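PDB 6RQA: iminosuccinate reductase from Paracoccus denitrificans, which catalyses the NADH-dependent reduction of iminosuccinate to L-aspartate, regenerating the amino-group donor of the beta-hydroxyaspartate cycle for growth on glycolate and glyoxylate. Local coordinates for residues A134-S139 / H236-G241; L127-T132 / S160-R165; L143-A148 / A212-S217. All blocks are in the same frame, centred on the assembly; numbering follows the deposited sequence.

In the fold
From the N terminus, helix 125-143 supplies 127-132 to contact 2 and 134-139 to contact 1, and its end runs into 143-148 of contact 3. Contact 2 closes first, when the chain passes through strand 150-154 and returns as 160-165 on helix 158-170. Contact 3 closes at 212-217 and contact 1 last, at 236-241. The whole of contact 3 therefore falls within the span of contact 1, while contact 2 crosses both. Strands 214-217 and 235-239 are neighbours in the parallel sheet, so contacts 1 and 3 share one platform. Together the three fasten helix 125-143 and its outgoing loop to the nucleotide-binding fold, with contacts 1 and 2 meeting at NAD.

Contact 1 of 3, residues A134-S139 / H236-G241. With NAD (nicotinamide-adenine-dinucleotide), chain C.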
loop_
_atom_site.group_PDB
_atom_site.type_symbol
_atom_site.label_atom_id
_atom_site.label_comp_id
_atom_site.label_asym_id
_atom_site.label_seq_id
_atom_site.Cartn_x
_atom_site.Cartn_y
_atom_site.Cartn_z
ATOM N N ALA A 134 15.192 0.114 18.314
ATOM C CA ALA A 134 16.151 -0.927 17.968
ATOM C C ALA A 134 17.103 -0.455 16.877
ATOM O O ALA A 134 18.307 -0.733 16.936
ATOM C CB ALA A 134 15.417 -2.194 17.534
ATOM N N ALA A 135 16.586 0.267 15.880
ATOM C CA ALA A 135 17.441 0.779 14.814
ATOM C C ALA A 135 18.512 1.711 15.365
ATOM O O ALA A 135 19.681 1.627 14.970
ATOM C CB ALA A 135 16.596 1.493 13.757
ATOM N N SER A 136 18.134 2.602 16.283
ATOM C CA SER A 136 19.118 3.489 16.896
ATOM C C SER A 136 20.129 2.705 17.725
ATOM O O SER A 136 21.313 3.057 17.763
ATOM C CB SER A 136 18.413 4.536 17.758
ATOM O OG SER A 136 19.351 5.405 18.368
ATOM N N ALA A 137 19.682 1.639 18.392
ATOM C CA ALA A 137 20.595 0.840 19.202
ATOM C C ALA A 137 21.591 0.073 18.340
ATOM O O ALA A 137 22.736 -0.139 18.760
ATOM C CB ALA A 137 19.805 -0.121 20.091
ATOM N N VAL A 138 21.180 -0.351 17.142
ATOM C CA VAL A 138 22.103 -1.035 16.241
ATOM C C VAL A 138 23.223 -0.095 15.816
ATOM O O VAL A 138 24.401 -0.475 15.801
ATOM C CB VAL A 138 21.344 -1.605 15.026
ATOM C CG1 VAL A 138 22.321 -2.135 13.988
ATOM C CG2 VAL A 138 20.390 -2.705 15.466
ATOM N N SER A 139 22.877 1.148 15.471
ATOM C CA SER A 139 23.900 2.125 15.113
ATOM C C SER A 139 24.837 2.404 16.279
ATOM O O SER A 139 26.029 2.653 16.070
ATOM C CB SER A 139 23.249 3.423 14.637
ATOM O OG SER A 139 22.647 4.114 15.717
ATOM N N HIS A 236 28.844 9.974 18.476
ATOM C CA HIS A 236 27.926 9.331 17.545
ATOM C C HIS A 236 26.539 9.930 17.726
ATOM O O HIS A 236 26.017 9.969 18.845
ATOM C CB HIS A 236 27.877 7.818 17.757
ATOM C CG HIS A 236 26.764 7.146 17.014
ATOM N ND1 HIS A 236 26.640 7.211 15.642
ATOM C CD2 HIS A 236 25.718 6.405 17.451
ATOM C CE1 HIS A 236 25.568 6.535 15.266
ATOM N NE2 HIS A 236 24.991 6.037 16.344
ATOM N N ILE A 237 25.947 10.391 16.629
ATOM C CA ILE A 237 24.651 11.059 16.650
ATOM C C ILE A 237 23.655 10.168 15.921
ATOM O O ILE A 237 23.767 9.955 14.708
ATOM C CB ILE A 237 24.717 12.452 16.010
ATOM C CG1 ILE A 237 25.840 13.277 16.642
ATOM C CG2 ILE A 237 23.380 13.164 16.156
ATOM C CD1 ILE A 237 26.028 14.639 16.008
ATOM N N ALA A 238 22.674 9.649 16.657
ATOM C CA ALA A 238 21.602 8.841 16.079
ATOM C C ALA A 238 20.411 9.765 15.839
ATOM O O ALA A 238 19.566 9.960 16.714
ATOM C CB ALA A 238 21.246 7.674 16.991
ATOM N N ALA A 239 20.352 10.341 14.639
ATOM C CA ALA A 239 19.273 11.251 14.267
ATOM C C ALA A 239 18.070 10.433 13.815
ATOM O O ALA A 239 18.087 9.828 12.740
ATOM C CB ALA A 239 19.735 12.207 13.171
ATOM N N MET A 240 17.018 10.418 14.634
ATOM C CA MET A 240 15.846 9.598 14.373
ATOM C C MET A 240 14.577 10.395 14.112
ATOM O O MET A 240 13.581 9.806 13.681
ATOM C CB MET A 240 15.592 8.643 15.552
ATOM C CG MET A 240 16.817 7.866 16.008
ATOM S SD MET A 240 17.444 6.737 14.751
ATOM C CE MET A 240 16.040 5.641 14.548
ATOM N N GLY A 241 14.580 11.704 14.351
ATOM C CA GLY A 241 13.363 12.490 14.273
ATOM C C GLY A 241 12.916 12.866 12.875
ATOM O O GLY A 241 11.718 12.829 12.576
HETATM P PA NAD C . 6.125 13.478 20.158
HETATM O O1A NAD C . 5.355 14.611 19.538
HETATM O O2A NAD C . 5.787 12.563 21.290
HETATM O O5B NAD C . 7.400 14.419 20.864
HETATM C C5B NAD C . 7.751 15.377 19.943
HETATM C C4B NAD C . 8.914 16.165 20.486
HETATM O O4B NAD C . 9.377 17.028 19.466
HETATM C C3B NAD C . 8.331 17.034 21.596
HETATM O O3B NAD C . 8.474 16.278 22.754
HETATM C C2B NAD C . 9.263 18.251 21.562
HETATM O O2B NAD C . 10.402 18.061 22.332
HETATM C C1B NAD C . 9.716 18.285 20.047
HETATM N N9A NAD C . 8.973 19.297 19.289
HETATM C C8A NAD C . 7.591 19.424 19.056
HETATM N N7A NAD C . 7.288 20.485 18.308
HETATM C C5A NAD C . 8.530 21.085 18.031
HETATM C C6A NAD C . 8.897 22.240 17.290
HETATM N N6A NAD C . 7.930 22.985 16.684
HETATM N N1A NAD C . 10.215 22.606 17.181
HETATM C C2A NAD C . 11.126 21.807 17.820
HETATM N N3A NAD C . 10.931 20.687 18.552
HETATM C C4A NAD C . 9.597 20.356 18.638
HETATM O O3 NAD C . 6.672 12.818 18.794
HETATM P PN NAD C . 7.184 11.322 18.928
HETATM O O1N NAD C . 8.092 10.921 20.064
HETATM O O2N NAD C . 6.036 10.602 18.317
HETATM O O5D NAD C . 8.319 11.078 17.576
HETATM C C5D NAD C . 8.964 12.264 17.394
HETATM C C4D NAD C . 9.626 12.239 16.039
HETATM O O4D NAD C . 10.065 10.889 15.773
HETATM C C3D NAD C . 8.526 12.574 14.988
HETATM O O3D NAD C . 9.065 13.560 14.182
HETATM C C2D NAD C . 8.356 11.246 14.228
HETATM O O2D NAD C . 8.204 11.391 12.857
HETATM C C1D NAD C . 9.774 10.659 14.431
HETATM N N1N NAD C . 9.730 9.156 14.231
HETATM C C2N NAD C . 10.776 8.616 13.541
HETATM C C3N NAD C . 10.809 7.241 13.314
HETATM C C7N NAD C . 11.989 6.735 12.554
HETATM O O7N NAD C . 12.126 5.547 12.284
HETATM N N7N NAD C . 12.919 7.670 12.171
HETATM C C4N NAD C . 9.773 6.438 13.791
HETATM C C5N NAD C . 8.719 7.015 14.489
HETATM C C6N NAD C . 8.698 8.397 14.712
#
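A buried histidine is tied to a helix through two hydrogen bonds in series, in which His-236 NE2 donates to Ser-139 OG at 3.1 Å and Ser-139 OG donates in turn to Ser-136 O at 2.7 Å. The setting is the Rossmann-type NAD-binding domain: helix 125-143 lies on its parallel sheet, running almost antiparallel (161°) to strand 235-239, and the axes of the two segments approach to 8.9 Å. The serine hydroxyl sits in the plane of the imidazole, at its edge, where the N-H of NE2 points. The other ring nitrogen, ND1, is hydrogen-bonded to Thr-308 OG1 of the adjoining strand, so both nitrogens are satisfied and the rotation of the ring is fixed. Ser-139 suits its place because its hydroxyl, set between the backbone N and the carbonyl carbon (chi1 71°), can accept from the strand while reaching back to a carbonyl of its own helix.

Small residues allow the close approach in the middle, where the CA atoms of Ser-136 and Ala-238 are 6.0 Å apart and the methyl of Ala-238 meets Ser-136 OG. Beyond them the flexible Met-240 chain, bent at chi2 and chi3, folds against the helix, bringing SD to 3.9 Å from Ser-136 CB. Its CE ends 4.3 Å from Ala-135 CB. The backbone here leaves the sheet to hold NAD. Gly-241 O accepts from O3D of the nicotinamide ribose at 3.2 Å, and Met-240 O takes the bent bond (134°) from carboxamide N7N at 2.7 Å.

Contact 2 of 3, residues L127-T132 / S160-R165; sequences LTALRT and SAFQMR. With NAD (nicotinamide-adenine-dinucleotide), chain C.
Phe-162 carries CG beside its backbone N and opposite the carbonyl carbon (chi1 -58°), which turns the face of its ring to Ala-129; Gln-163 starts the same way but bends again at chi2 (-68°), bringing its amide over to Thr-132. Ala-129 CB makes a CH-pi contact, 4.0 Å from the centroid of the Phe-162 ring, and a small residue here lets the ring lie flat against the helix. Leu-130 adds its CD2 obliquely, 4.0 Å from Phe-162 CD1, while Arg-165 NH2 lies over the opposite face, towards the rim. The axes of segments 127-132 and 160-165 make an angle of 40°, with a closest approach of 8.9 Å.

Gln-163 meets Thr-132 by packing, with NE2 3.5 Å from the methyl CG2. The hydroxyl of Thr-132 is turned the other way: OG1 donates to Thr-128 O at 2.6 Å, above the carbonyl plane and on the face opposite the backbone N-H of Thr-132, so two donors grip that oxygen. Thus held, OG1 stands 3.2 Å from C4N of the nicotinamide. With an alanine here both branches go, which would probably open a gap beside C4N and the carboxamide and leave the Gln-163 amide freer to turn. Next to it Arg-131, salt-bridged to Asp-319, brings NH2 to 3.2 Å from carboxamide O7N.

Helix 158-170 begins at His-158 and Gln-159, whose backbone nitrogens bond NAD; a helix that starts at the dinucleotide after the first strand of the parallel sheet is the hallmark of the Rossmann fold.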
loop_
_atom_site.group_PDB
_atom_site.type_symbol
_atom_site.label_atom_id
_atom_site.label_comp_id
_atom_site.label_asym_id
_atom_site.label_seq_id
_atom_site.Cartn_x
_atom_site.Cartn_y
_atom_site.Cartn_z
ATOM N N LEU A 127 4.922 -1.570 18.056
ATOM C CA LEU A 127 5.987 -2.138 17.234
ATOM C C LEU A 127 6.835 -1.045 16.595
ATOM O O LEU A 127 8.063 -1.171 16.519
ATOM C CB LEU A 127 5.399 -3.055 16.161
ATOM C CG LEU A 127 4.883 -4.423 16.609
ATOM C CD1 LEU A 127 4.480 -5.261 15.405
ATOM C CD2 LEU A 127 5.929 -5.148 17.440
ATOM N N THR A 128 6.199 0.036 16.137
ATOM C CA THR A 128 6.939 1.115 15.487
ATOM C C THR A 128 7.961 1.730 16.435
ATOM O O THR A 128 9.128 1.916 16.072
ATOM C CB THR A 128 5.973 2.183 14.975
ATOM O OG1 THR A 128 5.038 1.590 14.065
ATOM C CG2 THR A 128 6.737 3.286 14.257
ATOM N N ALA A 129 7.539 2.052 17.660
ATOM C CA ALA A 129 8.463 2.639 18.626
ATOM C C ALA A 129 9.586 1.672 18.975
ATOM O O ALA A 129 10.734 2.086 19.171
ATOM C CB ALA A 129 7.708 3.065 19.885
ATOM N N LEU A 130 9.277 0.376 19.049
ATOM C CA LEU A 130 10.291 -0.609 19.410
ATOM C C LEU A 130 11.346 -0.752 18.317
ATOM O O LEU A 130 12.549 -0.714 18.600
ATOM C CB LEU A 130 9.633 -1.956 19.706
ATOM C CG LEU A 130 8.875 -2.037 21.031
ATOM C CD1 LEU A 130 8.235 -3.402 21.190
ATOM C CD2 LEU A 130 9.802 -1.733 22.200
ATOM N N ARG A 131 10.919 -0.923 17.061
ATOM C CA ARG A 131 11.901 -1.094 15.991
ATOM C C ARG A 131 12.667 0.196 15.725
ATOM O O ARG A 131 13.826 0.147 15.297
ATOM C CB ARG A 131 11.230 -1.610 14.711
ATOM C CG ARG A 131 10.096 -0.758 14.140
ATOM C CD ARG A 131 10.596 0.344 13.217
ATOM N NE ARG A 131 9.564 0.794 12.289
ATOM C CZ ARG A 131 9.639 1.909 11.570
ATOM N NH1 ARG A 131 8.655 2.235 10.744
ATOM N NH2 ARG A 131 10.695 2.703 11.685
ATOM N N THR A 132 12.042 1.352 15.969
ATOM C CA THR A 132 12.762 2.617 15.848
ATOM C C THR A 132 13.854 2.721 16.903
ATOM O O THR A 132 14.978 3.141 16.605
ATOM C CB THR A 132 11.791 3.792 15.966
ATOM O OG1 THR A 132 10.719 3.627 15.030
ATOM C CG2 THR A 132 12.504 5.104 15.681
ATOM N N SER A 160 10.964 8.833 23.121
ATOM C CA SER A 160 12.259 9.046 23.760
ATOM C C SER A 160 12.522 8.023 24.856
ATOM O O SER A 160 13.677 7.647 25.092
ATOM C CB SER A 160 12.343 10.463 24.326
ATOM O OG SER A 160 11.376 10.661 25.343
ATOM N N ALA A 161 11.469 7.562 25.538
ATOM C CA ALA A 161 11.647 6.531 26.555
ATOM C C ALA A 161 12.126 5.225 25.935
ATOM O O ALA A 161 13.038 4.576 26.460
ATOM C CB ALA A 161 10.340 6.317 27.317
ATOM N N PHE A 162 11.525 4.827 24.810
ATOM C CA PHE A 162 11.950 3.604 24.137
ATOM C C PHE A 162 13.382 3.723 23.634
ATOM O O PHE A 162 14.145 2.750 23.674
ATOM C CB PHE A 162 10.998 3.283 22.983
ATOM C CG PHE A 162 9.569 3.114 23.411
ATOM C CD1 PHE A 162 9.100 1.880 23.826
ATOM C CD2 PHE A 162 8.697 4.190 23.404
ATOM C CE1 PHE A 162 7.788 1.721 24.224
ATOM C CE2 PHE A 162 7.383 4.036 23.801
ATOM C CZ PHE A 162 6.929 2.800 24.211
ATOM N N GLN A 163 13.770 4.911 23.163
ATOM C CA GLN A 163 15.137 5.105 22.691
ATOM C C GLN A 163 16.139 4.936 23.825
ATOM O O GLN A 163 17.204 4.335 23.639
ATOM C CB GLN A 163 15.280 6.487 22.050
ATOM C CG GLN A 163 14.304 6.760 20.912
ATOM C CD GLN A 163 14.565 5.906 19.684
ATOM O OE1 GLN A 163 15.707 5.556 19.385
ATOM N NE2 GLN A 163 13.501 5.567 18.964
ATOM N N MET A 164 15.813 5.450 25.013
ATOM C CA MET A 164 16.743 5.359 26.134
ATOM C C MET A 164 16.871 3.924 26.633
ATOM O O MET A 164 17.976 3.473 26.962
ATOM C CB MET A 164 16.297 6.286 27.266
ATOM C CG MET A 164 17.314 6.418 28.392
ATOM S SD MET A 164 16.771 7.496 29.733
ATOM C CE MET A 164 16.502 9.027 28.851
ATOM N N ARG A 165 15.757 3.192 26.695
ATOM C CA ARG A 165 15.814 1.808 27.153
ATOM C C ARG A 165 16.607 0.935 26.189
ATOM O O ARG A 165 17.405 0.092 26.619
ATOM C CB ARG A 165 14.401 1.254 27.343
ATOM C CG ARG A 165 13.724 1.709 28.626
ATOM C CD ARG A 165 12.445 0.928 28.888
ATOM N NE ARG A 165 11.336 1.380 28.053
ATOM C CZ ARG A 165 10.419 2.258 28.446
ATOM N NH1 ARG A 165 10.475 2.779 29.664
ATOM N NH2 ARG A 165 9.443 2.614 27.621
HETATM P PA NAD C . 6.125 13.478 20.158
HETATM O O1A NAD C . 5.355 14.611 19.538
HETATM O O2A NAD C . 5.787 12.563 21.290
HETATM O O5B NAD C . 7.400 14.419 20.864
HETATM C C5B NAD C . 7.751 15.377 19.943
HETATM C C4B NAD C . 8.914 16.165 20.486
HETATM O O4B NAD C . 9.377 17.028 19.466
HETATM C C3B NAD C . 8.331 17.034 21.596
HETATM O O3B NAD C . 8.474 16.278 22.754
HETATM C C2B NAD C . 9.263 18.251 21.562
HETATM O O2B NAD C . 10.402 18.061 22.332
HETATM C C1B NAD C . 9.716 18.285 20.047
HETATM N N9A NAD C . 8.973 19.297 19.289
HETATM C C8A NAD C . 7.591 19.424 19.056
HETATM N N7A NAD C . 7.288 20.485 18.308
HETATM C C5A NAD C . 8.530 21.085 18.031
HETATM C C6A NAD C . 8.897 22.240 17.290
HETATM N N6A NAD C . 7.930 22.985 16.684
HETATM N N1A NAD C . 10.215 22.606 17.181
HETATM C C2A NAD C . 11.126 21.807 17.820
HETATM N N3A NAD C . 10.931 20.687 18.552
HETATM C C4A NAD C . 9.597 20.356 18.638
HETATM O O3 NAD C . 6.672 12.818 18.794
HETATM P PN NAD C . 7.184 11.322 18.928
HETATM O O1N NAD C . 8.092 10.921 20.064
HETATM O O2N NAD C . 6.036 10.602 18.317
HETATM O O5D NAD C . 8.319 11.078 17.576
HETATM C C5D NAD C . 8.964 12.264 17.394
HETATM C C4D NAD C . 9.626 12.239 16.039
HETATM O O4D NAD C . 10.065 10.889 15.773
HETATM C C3D NAD C . 8.526 12.574 14.988
HETATM O O3D NAD C . 9.065 13.560 14.182
HETATM C C2D NAD C . 8.356 11.246 14.228
HETATM O O2D NAD C . 8.204 11.391 12.857
HETATM C C1D NAD C . 9.774 10.659 14.431
HETATM N N1N NAD C . 9.730 9.156 14.231
HETATM C C2N NAD C . 10.776 8.616 13.541
HETATM C C3N NAD C . 10.809 7.241 13.314
HETATM C C7N NAD C . 11.989 6.735 12.554
HETATM O O7N NAD C . 12.126 5.547 12.284
HETATM N N7N NAD C . 12.919 7.670 12.171
HETATM C C4N NAD C . 9.773 6.438 13.791
HETATM C C5N NAD C . 8.719 7.015 14.489
HETATM C C6N NAD C . 8.698 8.397 14.712
#

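Contact 3 of 3, residues L143-A148 / A212-S217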
loop_
_atom_site.group_PDB
_atom_site.type_symbol
_atom_site.label_atom_id
_atom_site.label_comp_id
_atom_site.label_asym_id
_atom_site.label_seq_id
_atom_site.Cartn_x
_atom_site.Cartn_y
_atom_site.Cartn_z
ATOM N N LEU A 143 28.729 1.925 15.830
ATOM C CA LEU A 143 29.328 3.217 15.514
ATOM C C LEU A 143 29.688 4.074 16.722
ATOM O O LEU A 143 30.374 5.086 16.543
ATOM C CB LEU A 143 28.398 4.032 14.601
ATOM C CG LEU A 143 27.981 3.392 13.275
ATOM C CD1 LEU A 143 26.919 4.235 12.590
ATOM C CD2 LEU A 143 29.186 3.199 12.365
ATOM N N ALA A 144 29.258 3.716 17.929
ATOM C CA ALA A 144 29.532 4.553 19.086
ATOM C C ALA A 144 31.029 4.584 19.393
ATOM O O ALA A 144 31.744 3.608 19.148
ATOM C CB ALA A 144 28.770 4.052 20.309
ATOM N N PRO A 145 31.527 5.700 19.923
ATOM C CA PRO A 145 32.941 5.765 20.304
ATOM C C PRO A 145 33.276 4.729 21.365
ATOM O O PRO A 145 32.430 4.332 22.170
ATOM C CB PRO A 145 33.100 7.192 20.843
ATOM C CG PRO A 145 31.977 7.960 20.221
ATOM C CD PRO A 145 30.841 6.989 20.117
ATOM N N LYS A 146 34.530 4.289 21.352
ATOM C CA LYS A 146 34.984 3.270 22.288
ATOM C C LYS A 146 34.882 3.778 23.719
ATOM O O LYS A 146 35.463 4.811 24.067
ATOM C CB LYS A 146 36.419 2.862 21.960
ATOM C CG LYS A 146 37.215 3.909 21.187
ATOM C CD LYS A 146 37.436 3.488 19.735
ATOM C CE LYS A 146 36.484 4.197 18.781
ATOM N NZ LYS A 146 36.754 5.661 18.706
ATOM N N GLY A 147 34.131 3.053 24.545
ATOM C CA GLY A 147 33.946 3.426 25.933
ATOM C C GLY A 147 33.055 4.638 26.126
ATOM O O GLY A 147 33.391 5.538 26.898
ATOM N N ALA A 148 31.921 4.673 25.430
ATOM C CA ALA A 148 30.981 5.778 25.577
ATOM C C ALA A 148 30.367 5.748 26.971
ATOM O O ALA A 148 29.765 4.746 27.371
ATOM C CB ALA A 148 29.896 5.700 24.507
ATOM N N ALA A 212 28.208 14.494 25.721
ATOM C CA ALA A 212 27.533 13.254 25.362
ATOM C C ALA A 212 28.347 12.518 24.305
ATOM O O ALA A 212 28.588 13.050 23.215
ATOM C CB ALA A 212 26.119 13.530 24.857
ATOM N N ASP A 213 28.770 11.296 24.632
ATOM C CA ASP A 213 29.491 10.468 23.675
ATOM C C ASP A 213 28.558 9.875 22.629
ATOM O O ASP A 213 28.957 9.705 21.471
ATOM C CB ASP A 213 30.238 9.356 24.413
ATOM C CG ASP A 213 31.032 9.877 25.597
ATOM O OD1 ASP A 213 31.622 10.974 25.483
ATOM O OD2 ASP A 213 31.060 9.196 26.644
ATOM N N VAL A 214 27.326 9.558 23.016
ATOM C CA VAL A 214 26.289 9.099 22.100
ATOM C C VAL A 214 25.102 10.041 22.233
ATOM O O VAL A 214 24.634 10.303 23.347
ATOM C CB VAL A 214 25.872 7.645 22.388
ATOM C CG1 VAL A 214 24.690 7.249 21.517
ATOM C CG2 VAL A 214 27.043 6.705 22.162
ATOM N N ILE A 215 24.623 10.552 21.102
ATOM C CA ILE A 215 23.509 11.491 21.065
ATOM C C ILE A 215 22.384 10.869 20.252
ATOM O O ILE A 215 22.613 10.370 19.144
ATOM C CB ILE A 215 23.928 12.850 20.470
ATOM C CG1 ILE A 215 25.022 13.493 21.324
ATOM C CG2 ILE A 215 22.728 13.777 20.359
ATOM C CD1 ILE A 215 25.495 14.832 20.800
ATOM N N VAL A 216 21.175 10.895 20.805
ATOM C CA VAL A 216 19.982 10.387 20.138
ATOM C C VAL A 216 18.943 11.498 20.125
ATOM O O VAL A 216 18.482 11.933 21.187
ATOM C CB VAL A 216 19.422 9.132 20.827
ATOM C CG1 VAL A 216 18.099 8.732 20.195
ATOM C CG2 VAL A 216 20.424 7.992 20.743
ATOM N N SER A 217 18.580 11.956 18.931
ATOM C CA SER A 217 17.570 12.991 18.749
ATOM C C SER A 217 16.307 12.357 18.184
ATOM O O SER A 217 16.375 11.565 17.238
ATOM C CB SER A 217 18.076 14.097 17.821
ATOM O OG SER A 217 18.460 13.573 16.561
#
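The helix-to-strand connection that leads into the Rossmann-type parallel sheet is seated here: loop 143-148, between helix 125-143 and strand 150-154, packs on the start of strand 214-217, the neighbour of 150-154 in the sheet. Ala-144 and Ala-148 converge on one branch of Val-214. Its CG2 lies 3.7 Å from Ala-144 CB and 3.8 Å from Ala-148 CB, so two small methyls share a single branched side chain. Ile-140 of the helix and Leu-151 of the adjoining strand also touch this valine, which places it in the apolar layer between helix and sheet.

Pro-145 suits the turn because its ring stiffens the loop and fills space without needing a polar partner; its CD rests 3.6 Å from Asp-213 O. It also touches Pro-234 and His-236, joining the loop to the next strand. Gly-147 then takes a left-handed backbone conformation (phi 72°) that residues with a CB adopt less readily, and the chain turns back to bring Ala-148 alongside Asp-213.

Here the CB atoms of Ala-148 and Asp-213 are 3.7 Å apart. With CG beside its backbone N and anti to the carbonyl carbon (chi1 -48°), the aspartate sets its carboxylate next to Ala-148, where OD2 accepts from the backbone nitrogens of both Lys-149 and Val-150 as loop becomes strand. That grip leaves Asp-213 OD2 lying 3.5 Å from Ala-148 C.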